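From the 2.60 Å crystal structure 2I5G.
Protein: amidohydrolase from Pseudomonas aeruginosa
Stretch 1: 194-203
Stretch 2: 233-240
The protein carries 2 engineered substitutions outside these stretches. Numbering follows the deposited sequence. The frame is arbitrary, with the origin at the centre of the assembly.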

# COMPACT_ATOMS: atom_id res chain seq x y z
N SER A 194 -12.06 -3.69 -22.17
CA SER A 194 -13.27 -4.18 -22.82
C SER A 194 -14.02 -3.03 -23.49
O SER A 194 -13.78 -1.87 -23.18
N ASP A 195 -14.92 -3.37 -24.42
CA ASP A 195 -15.70 -2.35 -25.11
C ASP A 195 -16.52 -1.57 -24.09
O ASP A 195 -16.60 -0.34 -24.14
N GLU A 196 -17.12 -2.30 -23.15
CA GLU A 196 -17.92 -1.67 -22.11
C GLU A 196 -17.08 -0.66 -21.35
O GLU A 196 -17.55 0.43 -21.02
N GLU A 197 -15.82 -1.02 -21.08
CA GLU A 197 -14.91 -0.14 -20.36
C GLU A 197 -14.57 1.11 -21.15
O GLU A 197 -14.60 2.23 -20.62
N LEU A 198 -14.24 0.92 -22.42
CA LEU A 198 -13.89 2.03 -23.29
C LEU A 198 -15.06 2.98 -23.46
O LEU A 198 -14.89 4.19 -23.57
N LYS A 199 -16.27 2.43 -23.48
CA LYS A 199 -17.46 3.24 -23.66
C LYS A 199 -17.78 3.99 -22.38
O LYS A 199 -18.25 5.14 -22.42
N PHE A 200 -17.51 3.34 -21.26
CA PHE A 200 -17.77 3.93 -19.95
C PHE A 200 -16.86 5.12 -19.63
O PHE A 200 -17.30 6.09 -19.02
N ILE A 201 -15.60 5.05 -20.04
CA ILE A 201 -14.69 6.16 -19.74
C ILE A 201 -14.93 7.34 -20.66
O ILE A 201 -14.70 8.48 -20.28
N ALA A 202 -15.38 7.07 -21.88
CA ALA A 202 -15.64 8.16 -22.82
C ALA A 202 -16.94 8.86 -22.42
O ALA A 202 -17.04 10.09 -22.48
N ASP A 203 -17.94 8.09 -22.00
CA ASP A 203 -19.22 8.67 -21.60
C ASP A 203 -19.05 9.64 -20.45
O ASP A 203 -19.78 10.62 -20.34
N GLU A 233 -8.66 2.65 -34.83
CA GLU A 233 -9.96 2.89 -35.44
C GLU A 233 -11.04 2.13 -34.66
O GLU A 233 -12.17 2.61 -34.54
N TYR A 234 -10.68 0.97 -34.13
CA TYR A 234 -11.62 0.16 -33.34
C TYR A 234 -12.02 0.97 -32.12
O TYR A 234 -13.20 1.06 -31.78
N VAL A 235 -11.03 1.58 -31.47
CA VAL A 235 -11.28 2.37 -30.27
C VAL A 235 -12.06 3.63 -30.58
O VAL A 235 -12.97 4.00 -29.83
N MSE A 236 -11.71 4.30 -31.67
CA MSE A 236 -12.41 5.51 -32.04
C MSE A 236 -13.86 5.21 -32.38
O MSE A 236 -14.72 6.09 -32.35
N ASN A 237 -14.14 3.95 -32.72
CA ASN A 237 -15.49 3.54 -33.06
C ASN A 237 -16.39 3.54 -31.82
O ASN A 237 -17.62 3.64 -31.94
N ILE A 238 -15.79 3.42 -30.64
CA ILE A 238 -16.53 3.40 -29.38
C ILE A 238 -16.40 4.73 -28.65
O ILE A 238 -17.39 5.31 -28.20
N VAL A 239 -15.16 5.18 -28.53
CA VAL A 239 -14.81 6.43 -27.84
C VAL A 239 -15.23 7.73 -28.55
O VAL A 239 -15.65 8.69 -27.91
N GLY A 240 -15.11 7.76 -29.88
CA GLY A 240 -15.46 8.97 -30.60
C GLY A 240 -14.21 9.76 -30.96
O GLY A 240 -13.16 9.57 -30.34

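Helices 195-203 and 233-239 approach to 8.9 Å between axes, with an angle of 52° between their N-to-C directions, and together bury 367 Å². The apolar centre lies between Leu198 and Ile238, both of which direct CA-to-CB toward the other helix and bury the largest areas of their stretches, 71 and 77 Å². Leu198 adopts chi1 m, chi2 t, as does Ile238; their CD1 atoms meet at 4.1 Å, a van der Waals distance. Leu198 CD1 also lies 4.3 Å from CG2 of Val235 (chi1 t), whose CA-to-CB bond points sideways.

Toward the C-terminal ends the backbones draw closer: the CA atoms of Ala202 and Val239 are 5.4 Å apart. The small Ala202 side chain points toward the partner helix, with its CB 3.8 Å from Val239 O and 4.2 Å from Val239 CG1. Val239, chi1 t, also places CG2 3.8 Å from Leu198 O and 4.4 Å from Leu198 CB, so the Val239 side chain spans Leu198 and Ala202, residues one turn apart on the first helix.

Lys199 marks the transition to the periphery. Its CB packs 3.6 Å from Ile238 CG2, but the extended chain (chi1 to chi3 t, chi4 p) leads its end away from the contact, where NZ forms a salt bridge with Asp203 OD2 at 3.2 Å within the same helix.

The polar edge is formed by Asp195 and Tyr234. Both CA-to-CB bonds point sideways, yet chi1 m in Asp195 and chi1 t with chi2 of 89° in Tyr234 bring the side-chain ends together. Tyr234 OH donates to Asp195 OD1 at 2.4 Å, a very short hydrogen bond and the only one across the stretches; the carboxylate oxygen lies at the ring edge, near its plane. The same Asp195 OD1 is 3.2 Å from Ile238 CD1, so the polar pair directly borders the apolar centre.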

# COMPACT_ATOMS: atom_id res chain seq x y z
CB SER A 194 -14.20 -4.81 -21.79
OG SER A 194 -14.74 -3.81 -20.94
CB ASP A 195 -16.64 -3.00 -26.14
CG ASP A 195 -15.89 -3.78 -27.21
OD1 ASP A 195 -14.86 -3.28 -27.72
OD2 ASP A 195 -16.33 -4.89 -27.56
CB GLU A 196 -18.48 -2.74 -21.15
CG GLU A 196 -17.53 -3.89 -20.86
CD GLU A 196 -17.62 -5.04 -21.87
OE1 GLU A 196 -18.57 -5.85 -21.78
OE2 GLU A 196 -16.76 -5.13 -22.77
CB GLU A 197 -13.62 -0.87 -20.02
CG GLU A 197 -13.75 -1.87 -18.91
CD GLU A 197 -12.42 -2.50 -18.55
OE1 GLU A 197 -11.94 -3.36 -19.32
OE2 GLU A 197 -11.85 -2.12 -17.50
CB LEU A 198 -13.45 1.50 -24.65
CG LEU A 198 -12.18 0.65 -24.67
CD1 LEU A 198 -12.03 0.07 -26.06
CD2 LEU A 198 -10.95 1.49 -24.30
CB LYS A 199 -18.65 2.37 -24.08
CG LYS A 199 -19.98 3.10 -24.13
CD LYS A 199 -21.09 2.22 -24.70
CE LYS A 199 -22.47 2.67 -24.23
NZ LYS A 199 -22.79 4.08 -24.59
CB PHE A 200 -17.61 2.86 -18.86
CG PHE A 200 -18.03 3.31 -17.48
CD1 PHE A 200 -19.34 3.15 -17.06
CD2 PHE A 200 -17.11 3.90 -16.61
CE1 PHE A 200 -19.73 3.57 -15.78
CE2 PHE A 200 -17.49 4.32 -15.34
CZ PHE A 200 -18.81 4.16 -14.92
CB ILE A 201 -13.20 5.74 -19.81
CG1 ILE A 201 -12.34 6.89 -19.30
CG2 ILE A 201 -12.82 5.38 -21.25
CD1 ILE A 201 -10.84 6.61 -19.35
CB ALA A 202 -15.75 7.61 -24.24
CB ASP A 203 -20.22 7.58 -21.22
CG ASP A 203 -20.86 6.93 -22.42
OD1 ASP A 203 -21.22 7.66 -23.37
OD2 ASP A 203 -21.03 5.69 -22.43
CB GLU A 233 -9.92 2.46 -36.91
CG GLU A 233 -8.85 3.21 -37.69
CD GLU A 233 -8.57 2.64 -39.08
OE1 GLU A 233 -8.45 1.40 -39.21
OE2 GLU A 233 -8.46 3.44 -40.04
CB TYR A 234 -10.95 -1.14 -32.89
CG TYR A 234 -11.81 -2.05 -32.04
CD1 TYR A 234 -12.64 -3.01 -32.61
CD2 TYR A 234 -11.80 -1.95 -30.65
CE1 TYR A 234 -13.44 -3.86 -31.82
CE2 TYR A 234 -12.59 -2.79 -29.85
CZ TYR A 234 -13.41 -3.74 -30.44
OH TYR A 234 -14.18 -4.58 -29.65
CB VAL A 235 -9.94 2.77 -29.56
CG1 VAL A 235 -10.22 3.77 -28.43
CG2 VAL A 235 -9.26 1.54 -28.99
CB MSE A 236 -11.72 6.19 -33.22
CG MSE A 236 -12.35 7.52 -33.58
SE MSE A 236 -11.37 8.48 -34.93
CE MSE A 236 -12.13 7.62 -36.49
CB ASN A 237 -15.47 2.15 -33.69
CG ASN A 237 -16.87 1.56 -33.86
OD1 ASN A 237 -17.73 2.14 -34.53
ND2 ASN A 237 -17.10 0.40 -33.25
CB ILE A 238 -15.99 2.29 -28.45
CG1 ILE A 238 -16.10 0.93 -29.13
CG2 ILE A 238 -16.75 2.29 -27.13
CD1 ILE A 238 -15.37 -0.17 -28.41
CB VAL A 239 -13.27 6.47 -27.59
CG1 VAL A 239 -12.82 7.87 -27.21
CG2 VAL A 239 -12.90 5.47 -26.51